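Local coordinates for transcription elongation factor Spt5 (Methanocaldococcus jannaschii, PDB 3LPE), which stimulates transcription elongation as a heterodimer with Spt4, its NGN domain, the part present here, mediating the interaction with RNA polymerase, at residues 19-22 with 23-26. Numbering follows the deposited sequence.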
loop_
_atom_site.group_PDB
_atom_site.type_symbol
_atom_site.label_atom_id
_atom_site.label_comp_id
_atom_site.label_asym_id
_atom_site.label_seq_id
_atom_site.Cartn_x
_atom_site.Cartn_y
_atom_site.Cartn_z
ATOM N N VAL A 19 -14.308 7.025 -4.144
ATOM C CA VAL A 19 -14.672 5.747 -3.559
ATOM C C VAL A 19 -14.623 4.678 -4.623
ATOM O O VAL A 19 -15.177 4.843 -5.704
ATOM C CB VAL A 19 -16.068 5.814 -2.884
ATOM C CG1 VAL A 19 -16.563 4.428 -2.513
ATOM C CG2 VAL A 19 -16.005 6.720 -1.654
ATOM N N GLY A 20 -13.940 3.576 -4.324
ATOM C CA GLY A 20 -13.845 2.501 -5.292
ATOM C C GLY A 20 -12.612 2.571 -6.181
ATOM O O GLY A 20 -12.296 1.606 -6.882
ATOM N N GLN A 21 -11.899 3.694 -6.145
ATOM C CA GLN A 21 -10.680 3.850 -6.918
ATOM C C GLN A 21 -9.406 3.680 -6.067
ATOM O O GLN A 21 -8.312 4.031 -6.502
ATOM C CB GLN A 21 -10.643 5.238 -7.575
ATOM C CG GLN A 21 -11.749 5.445 -8.602
ATOM C CD GLN A 21 -11.595 4.532 -9.781
ATOM O OE1 GLN A 21 -10.511 4.431 -10.351
ATOM N NE2 GLN A 21 -12.676 3.853 -10.162
ATOM N N GLU A 22 -9.549 3.154 -4.867
ATOM C CA GLU A 22 -8.437 3.160 -3.927
ATOM C C GLU A 22 -7.243 2.351 -4.433
ATOM O O GLU A 22 -6.126 2.852 -4.496
ATOM C CB GLU A 22 -8.891 2.647 -2.565
ATOM C CG GLU A 22 -10.066 3.444 -1.974
ATOM C CD GLU A 22 -11.426 2.941 -2.427
ATOM O OE1 GLU A 22 -11.500 2.051 -3.305
ATOM O OE2 GLU A 22 -12.430 3.428 -1.871
ATOM N N LYS A 23 -7.486 1.102 -4.781
ATOM C CA LYS A 23 -6.413 0.234 -5.285
ATOM C C LYS A 23 -5.840 0.757 -6.594
ATOM O O LYS A 23 -4.628 0.722 -6.796
ATOM C CB LYS A 23 -6.919 -1.198 -5.477
ATOM C CG LYS A 23 -7.051 -1.993 -4.188
ATOM C CD LYS A 23 -7.769 -3.310 -4.472
ATOM C CE LYS A 23 -7.966 -4.137 -3.236
ATOM N NZ LYS A 23 -8.628 -5.423 -3.587
ATOM N N ASN A 24 -6.709 1.244 -7.481
ATOM C CA ASN A 24 -6.252 1.825 -8.737
ATOM C C ASN A 24 -5.271 2.941 -8.475
ATOM O O ASN A 24 -4.201 2.995 -9.075
ATOM C CB ASN A 24 -7.426 2.368 -9.591
ATOM C CG ASN A 24 -8.249 1.262 -10.244
ATOM O OD1 ASN A 24 -7.840 0.107 -10.286
ATOM N ND2 ASN A 24 -9.419 1.626 -10.767
ATOM N N ILE A 25 -5.621 3.835 -7.554
ATOM C CA ILE A 25 -4.758 4.969 -7.272
ATOM C C ILE A 25 -3.439 4.547 -6.568
ATOM O O ILE A 25 -2.383 5.089 -6.847
ATOM C CB ILE A 25 -5.510 6.052 -6.491
ATOM C CG1 ILE A 25 -6.384 6.837 -7.466
ATOM C CG2 ILE A 25 -4.536 7.003 -5.817
ATOM C CD1 ILE A 25 -7.613 7.386 -6.829
ATOM N N ALA A 26 -3.525 3.573 -5.678
ATOM C CA ALA A 26 -2.323 3.031 -5.032
ATOM C C ALA A 26 -1.340 2.543 -6.105
ATOM O O ALA A 26 -0.146 2.748 -5.973
ATOM C CB ALA A 26 -2.692 1.891 -4.125
HETATM O O HOH W 1 -9.485 0.609 -7.254
HETATM O O HOH W 2 -10.133 -0.051 -4.206
#
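Gln-21 and Asn-24 join side chains across the first turn of helix 22-35. Asn-24 ND2 donates to Gln-21 OE1 at 3.0 Å. The N-H points almost straight at the oxygen, which lies close to the amide plane of Asn-24. At the acceptor end, ND2 sits above the Gln-21 carbonyl plane, and the two amide planes are 56° apart. The bend of the Gln-21 chain at chi2 (-65°) turns OE1 toward Asn-24 ND2. OE1 is gripped a second time by Arg-72 NH1.

Gln-21 is the N-cap residue. Its backbone O accepts from Ile-25 N at 2.9 Å, the first helical bond. Ala-26 N repeats the pattern to Glu-22 O. The tight side of the turn is where the buried Ile-25 lies. Its CD1 is 3.8 Å from Gln-21 CB and also packs against Gln-21 O.

Glu-22 bends back at CG (chi2 87°), and its OE2 takes the Gly-20 N-H at 2.9 Å. This carboxylate therefore ties the loop to the helix start. OE2 also accepts from Gly-51 N. The helix N-terminus would probably favour the negative charge.

The solvent side is bridged by two waters. One accepts from Asn-24 N and donates to Gly-20 O. The other accepts from Lys-23 N at 2.9 Å and donates to Glu-22 OE1 at 2.7 Å. Two amides of the first turn are thus satisfied through solvent.

The turn links strand 12-17 to helix 22-35 in the NGN domain. Ile-25 touches Thr-17 of that strand and Met-70 in a loop. Ala-26 rests on Ile-43 of strand 40-45. Lys-23 packs on Trp-27, and Ala-26 on Leu-30, of the partner chain, DNA-directed RNA polymerase subunit E''. The helix start thus packs on the sheet and itself forms part of the heterodimer interface.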